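Local structure of AT-less polyketide synthase (Streptomyces platensis subsp. rosaceus, 4QYR) at residues Y41-F46 and L203-F209; I295-S299 and W414-A418. The protein is the third ketosynthase domain of an AT-less modular polyketide synthase making isomigrastatin, and probably condenses acyl units delivered by acyl carrier proteins. One frame throughout, in Å; residues are numbered along the deposited sequence.

Contact 1. Residues Y41-F46 and L203-F209; sequences YPGDRF and LLSVDTF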
loop_
_atom_site.group_PDB
_atom_site.type_symbol
_atom_site.label_atom_id
_atom_site.label_comp_id
_atom_site.label_asym_id
_atom_site.label_seq_id
_atom_site.Cartn_x
_atom_site.Cartn_y
_atom_site.Cartn_z
ATOM N N TYR A 41 -3.262 8.935 -29.388
ATOM C CA TYR A 41 -2.820 9.801 -28.299
ATOM C C TYR A 41 -2.054 10.979 -28.886
ATOM O O TYR A 41 -1.262 10.792 -29.801
ATOM C CB TYR A 41 -1.952 9.020 -27.305
ATOM C CG TYR A 41 -1.722 9.735 -25.994
ATOM C CD1 TYR A 41 -2.686 9.739 -25.004
ATOM C CD2 TYR A 41 -0.543 10.417 -25.756
ATOM C CE1 TYR A 41 -2.476 10.398 -23.808
ATOM C CE2 TYR A 41 -0.319 11.078 -24.564
ATOM C CZ TYR A 41 -1.282 11.065 -23.589
ATOM O OH TYR A 41 -1.043 11.723 -22.394
ATOM N N PRO A 42 -2.275 12.201 -28.372
ATOM C CA PRO A 42 -3.136 12.595 -27.250
ATOM C C PRO A 42 -4.588 12.913 -27.589
ATOM O O PRO A 42 -5.459 12.616 -26.777
ATOM C CB PRO A 42 -2.457 13.861 -26.734
ATOM C CG PRO A 42 -1.849 14.469 -27.959
ATOM C CD PRO A 42 -1.404 13.312 -28.804
ATOM N N GLY A 43 -4.846 13.523 -28.742
ATOM C CA GLY A 43 -6.163 14.060 -29.023
ATOM C C GLY A 43 -6.218 15.482 -28.498
ATOM O O GLY A 43 -5.170 16.093 -28.250
ATOM N N ASP A 44 -7.434 15.996 -28.304
ATOM C CA ASP A 44 -7.659 17.388 -27.900
ATOM C C ASP A 44 -7.280 17.664 -26.441
ATOM O O ASP A 44 -7.429 18.779 -25.941
ATOM C CB ASP A 44 -9.127 17.765 -28.126
ATOM C CG ASP A 44 -10.069 17.082 -27.141
ATOM O OD1 ASP A 44 -11.185 17.614 -26.919
ATOM O OD2 ASP A 44 -9.695 16.019 -26.585
ATOM N N ARG A 45 -6.805 16.625 -25.771
ATOM C CA ARG A 45 -6.400 16.665 -24.374
ATOM C C ARG A 45 -5.539 17.857 -23.974
ATOM O O ARG A 45 -5.774 18.461 -22.934
ATOM C CB ARG A 45 -5.655 15.372 -24.057
ATOM C CG ARG A 45 -5.145 15.254 -22.659
ATOM C CD ARG A 45 -4.993 13.783 -22.310
ATOM N NE ARG A 45 -6.285 13.105 -22.328
ATOM C CZ ARG A 45 -6.469 11.835 -21.978
ATOM N NH1 ARG A 45 -5.426 11.104 -21.588
ATOM N NH2 ARG A 45 -7.691 11.298 -22.023
ATOM N N PHE A 46 -4.544 18.186 -24.796
ATOM C CA PHE A 46 -3.558 19.196 -24.422
ATOM C C PHE A 46 -3.624 20.431 -25.268
ATOM O O PHE A 46 -2.768 21.308 -25.146
ATOM C CB PHE A 46 -2.139 18.634 -24.516
ATOM C CG PHE A 46 -1.917 17.415 -23.690
ATOM C CD1 PHE A 46 -2.160 17.441 -22.332
ATOM C CD2 PHE A 46 -1.438 16.252 -24.264
ATOM C CE1 PHE A 46 -1.955 16.322 -21.562
ATOM C CE2 PHE A 46 -1.225 15.122 -23.501
ATOM C CZ PHE A 46 -1.482 15.154 -22.146
ATOM N N LEU A 203 -3.512 8.683 -18.480
ATOM C CA LEU A 203 -2.312 9.003 -19.241
ATOM C C LEU A 203 -2.232 10.512 -19.526
ATOM O O LEU A 203 -2.798 11.002 -20.502
ATOM C CB LEU A 203 -2.306 8.198 -20.537
ATOM C CG LEU A 203 -2.806 6.764 -20.366
ATOM C CD1 LEU A 203 -3.167 6.158 -21.706
ATOM C CD2 LEU A 203 -1.739 5.938 -19.718
ATOM N N LEU A 204 -1.525 11.241 -18.669
ATOM C CA LEU A 204 -1.582 12.691 -18.697
ATOM C C LEU A 204 -0.228 13.325 -18.954
ATOM O O LEU A 204 -0.091 14.548 -18.858
ATOM C CB LEU A 204 -2.165 13.218 -17.385
ATOM C CG LEU A 204 -3.590 12.728 -17.096
ATOM C CD1 LEU A 204 -4.098 13.257 -15.765
ATOM C CD2 LEU A 204 -4.543 13.102 -18.236
ATOM N N SER A 205 0.770 12.504 -19.279
ATOM C CA SER A 205 2.100 13.024 -19.616
ATOM C C SER A 205 2.886 12.081 -20.513
ATOM O O SER A 205 2.518 10.926 -20.712
ATOM C CB SER A 205 2.919 13.299 -18.356
ATOM O OG SER A 205 3.764 12.190 -18.057
ATOM N N VAL A 206 3.989 12.597 -21.033
ATOM C CA VAL A 206 4.858 11.872 -21.952
ATOM C C VAL A 206 5.799 10.895 -21.263
ATOM O O VAL A 206 6.089 9.824 -21.799
ATOM C CB VAL A 206 5.719 12.844 -22.754
ATOM C CG1 VAL A 206 6.427 12.115 -23.853
ATOM C CG2 VAL A 206 4.857 13.926 -23.332
ATOM N N ASP A 207 6.278 11.292 -20.086
ATOM C CA ASP A 207 7.306 10.574 -19.346
ATOM C C ASP A 207 7.240 9.053 -19.443
ATOM O O ASP A 207 8.187 8.422 -19.922
ATOM C CB ASP A 207 7.253 10.980 -17.872
ATOM C CG ASP A 207 7.593 12.448 -17.659
ATOM O OD1 ASP A 207 8.753 12.741 -17.262
ATOM O OD2 ASP A 207 6.696 13.299 -17.883
ATOM N N THR A 208 6.134 8.460 -18.998
ATOM C CA THR A 208 6.068 7.005 -18.972
ATOM C C THR A 208 5.934 6.420 -20.374
ATOM O O THR A 208 6.414 5.325 -20.640
ATOM C CB THR A 208 4.919 6.512 -18.097
ATOM O OG1 THR A 208 4.924 7.232 -16.863
ATOM C CG2 THR A 208 5.067 5.031 -17.802
ATOM N N PHE A 209 5.297 7.160 -21.273
ATOM C CA PHE A 209 5.139 6.718 -22.655
ATOM C C PHE A 209 6.499 6.483 -23.274
ATOM O O PHE A 209 6.799 5.395 -23.769
ATOM C CB PHE A 209 4.370 7.751 -23.480
ATOM C CG PHE A 209 2.885 7.582 -23.435
ATOM C CD1 PHE A 209 2.286 6.454 -23.978
ATOM C CD2 PHE A 209 2.074 8.564 -22.867
ATOM C CE1 PHE A 209 0.887 6.297 -23.948
ATOM C CE2 PHE A 209 0.673 8.422 -22.830
ATOM C CZ PHE A 209 0.078 7.287 -23.364
#

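Contact 2. Residues I295-S299 and W414-A418; sequences IDPDS and WPLRA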
loop_
_atom_site.group_PDB
_atom_site.type_symbol
_atom_site.label_atom_id
_atom_site.label_comp_id
_atom_site.label_asym_id
_atom_site.label_seq_id
_atom_site.Cartn_x
_atom_site.Cartn_y
_atom_site.Cartn_z
ATOM N N ILE A 295 -10.280 -24.932 -3.833
ATOM C CA ILE A 295 -11.115 -24.937 -5.021
ATOM C C ILE A 295 -10.731 -26.074 -5.960
ATOM O O ILE A 295 -9.556 -26.355 -6.158
ATOM C CB ILE A 295 -11.017 -23.614 -5.789
ATOM C CG1 ILE A 295 -10.946 -22.428 -4.820
ATOM C CG2 ILE A 295 -12.195 -23.466 -6.727
ATOM C CD1 ILE A 295 -12.242 -22.153 -4.101
ATOM N N ASP A 296 -11.736 -26.726 -6.527
ATOM C CA ASP A 296 -11.539 -27.767 -7.530
ATOM C C ASP A 296 -11.242 -27.149 -8.904
ATOM O O ASP A 296 -12.040 -26.387 -9.415
ATOM C CB ASP A 296 -12.790 -28.632 -7.593
ATOM C CG ASP A 296 -12.584 -29.915 -8.357
ATOM O OD1 ASP A 296 -13.299 -30.897 -8.044
ATOM O OD2 ASP A 296 -11.722 -29.946 -9.265
ATOM N N PRO A 297 -10.090 -27.469 -9.512
ATOM C CA PRO A 297 -9.800 -26.829 -10.809
ATOM C C PRO A 297 -10.708 -27.281 -11.973
ATOM O O PRO A 297 -10.832 -26.550 -12.966
ATOM C CB PRO A 297 -8.340 -27.218 -11.072
ATOM C CG PRO A 297 -8.104 -28.428 -10.235
ATOM C CD PRO A 297 -8.961 -28.272 -9.015
ATOM N N ASP A 298 -11.344 -28.445 -11.848
ATOM C CA ASP A 298 -12.326 -28.884 -12.830
ATOM C C ASP A 298 -13.530 -27.973 -12.787
ATOM O O ASP A 298 -14.403 -28.032 -13.650
ATOM C CB ASP A 298 -12.776 -30.313 -12.563
ATOM C CG ASP A 298 -11.686 -31.328 -12.820
ATOM O OD1 ASP A 298 -10.684 -30.977 -13.485
ATOM O OD2 ASP A 298 -11.837 -32.483 -12.360
ATOM N N SER A 299 -13.575 -27.152 -11.747
ATOM C CA SER A 299 -14.675 -26.253 -11.452
ATOM C C SER A 299 -14.540 -24.886 -12.114
ATOM O O SER A 299 -15.510 -24.136 -12.204
ATOM C CB SER A 299 -14.784 -26.124 -9.924
ATOM O OG SER A 299 -15.349 -24.901 -9.514
ATOM N N TRP A 414 -21.573 -26.944 -10.777
ATOM C CA TRP A 414 -21.096 -25.826 -9.962
ATOM C C TRP A 414 -21.713 -24.529 -10.446
ATOM O O TRP A 414 -22.193 -24.448 -11.580
ATOM C CB TRP A 414 -19.566 -25.677 -10.019
ATOM C CG TRP A 414 -18.754 -26.671 -9.226
ATOM C CD1 TRP A 414 -18.487 -26.648 -7.878
ATOM C CD2 TRP A 414 -18.071 -27.817 -9.749
ATOM N NE1 TRP A 414 -17.693 -27.723 -7.535
ATOM C CE2 TRP A 414 -17.424 -28.451 -8.665
ATOM C CE3 TRP A 414 -17.947 -28.367 -11.028
ATOM C CZ2 TRP A 414 -16.668 -29.606 -8.826
ATOM C CZ3 TRP A 414 -17.197 -29.510 -11.183
ATOM C CH2 TRP A 414 -16.566 -30.120 -10.089
ATOM N N PRO A 415 -21.698 -23.499 -9.586
ATOM C CA PRO A 415 -21.902 -22.139 -10.084
ATOM C C PRO A 415 -20.781 -21.790 -11.053
ATOM O O PRO A 415 -19.700 -22.378 -10.966
ATOM C CB PRO A 415 -21.819 -21.280 -8.818
ATOM C CG PRO A 415 -21.061 -22.130 -7.823
ATOM C CD PRO A 415 -21.494 -23.527 -8.126
ATOM N N LEU A 416 -21.028 -20.867 -11.969
ATOM C CA LEU A 416 -19.963 -20.390 -12.834
ATOM C C LEU A 416 -18.808 -19.875 -11.985
ATOM O O LEU A 416 -19.025 -19.162 -11.010
ATOM C CB LEU A 416 -20.474 -19.288 -13.761
ATOM C CG LEU A 416 -21.279 -19.661 -15.010
ATOM C CD1 LEU A 416 -22.497 -20.456 -14.668
ATOM C CD2 LEU A 416 -21.672 -18.392 -15.743
ATOM N N ARG A 417 -17.585 -20.255 -12.334
ATOM C CA ARG A 417 -16.393 -19.779 -11.618
ATOM C C ARG A 417 -15.326 -19.319 -12.595
ATOM O O ARG A 417 -15.289 -19.759 -13.731
ATOM C CB ARG A 417 -15.814 -20.867 -10.719
ATOM C CG ARG A 417 -16.786 -21.422 -9.709
ATOM C CD ARG A 417 -16.036 -22.061 -8.570
ATOM N NE ARG A 417 -16.943 -22.646 -7.599
ATOM C CZ ARG A 417 -16.629 -23.662 -6.808
ATOM N NH1 ARG A 417 -15.426 -24.216 -6.885
ATOM N NH2 ARG A 417 -17.527 -24.137 -5.951
ATOM N N ALA A 418 -14.454 -18.433 -12.158
ATOM C CA ALA A 418 -13.425 -17.931 -13.045
ATOM C C ALA A 418 -12.227 -17.422 -12.277
ATOM O O ALA A 418 -12.324 -17.064 -11.102
ATOM C CB ALA A 418 -13.973 -16.846 -13.921
HETATM O O HOH W 1 -17.966 -22.734 -14.210
#

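Contact 1. Residues Y41-F46 and L203-F209
Y41 reaches the 203-209 segment in two ways, through its hydroxyl and through a ring face, and so has the most surface buried in the contact. CB sets off toward 203-209, and a chi1 of -166°, which turns CG to the far side from the backbone N, carries the hydroxyl to L203 O, to which OH donates over 2.7 Å. The hydroxyl sits above the plane of that carbonyl. R45 NH1 comes to the same oxygen from the opposite face, 2.8 Å from L203 O, so two donors grip this backbone acceptor. The R45 chain bends at chi3 (-64°), and the oxygen lies close to its guanidinium plane. NH1 also forms a salt bridge with E238, whose carboxylate accepts from L203 N as well. Beside these hydrogen bonds, F209 lays CE2 over one face of the Y41 ring, with ring centroids 4.4 Å apart and planes inclined by 41°; P42 CB covers the other face. L204 first points away, yet its CD2 turns back to within 4.0 Å of R45 NH1, while F46 CZ approaches L204 O. The contact thus joins the loop after strand 39-40 to the loop after strand 194-201 and the beginning of helix 207-214. Helices 51-56 and 127-135 pack around it, F46 touching both, and strand 63-64 lies against Y41 and L203.

Contact 2. Residues I295-S299 and W414-A418
S299 packs against the indole of W414 and the side chain of R417, and these three residues make up the tight part of the contact. S299 CB sits over the indole face, 3.8 Å from the centroid of the five-membered ring and 16° off its normal, a CH-pi contact. At chi1 153° OG swings across from the backbone N, beside the carbonyl carbon, and rests alongside the end of the R417 chain, near R417 NE and NH1 but at angles too poor for hydrogen bonds. R417 runs extended from CG to NE, and W414 CD1 lies over one face of its guanidinium, off centre. I295 CG2 closes in on NH1. Residues 297-299 form a short 3-10 segment ahead of strand 302-304, the parallel neighbour of strand 417-423 in the large sheet of the thiolase-like ketosynthase; R417 pairs through its backbone with G301. An Asx turn opens this segment, D298 N donating to D296 OD2 over 3.0 Å. On the side of D296 and D298 the fit is looser: D296 OD1 stands 3.7 Å from W414 CZ2, its carboxylate inclined 73° to the indole, and D298 O is 4.0 Å from W414 CZ3. A water accepts from R417 N at 3.1 Å and makes a weak, long bond to S299 O.

Contacts 1 and 2 lie far apart within the ketosynthase, with centres 41 Å from each other and nearest atoms about 27 Å apart. They come in series along the chain: 41-46 meets 203-209 before 295-299 meets 414-418. Both are tied to the same mixed sheet of the thiolase-like fold: contact 1 through the loop that follows strand 194-201, contact 2 at the adjoining strands 302-304 and 417-423. Each brings together pieces more than a hundred residues apart in sequence, the first in a buried setting and the second at the surface, so distant stretches are tied at two separate places within the one ketosynthase domain.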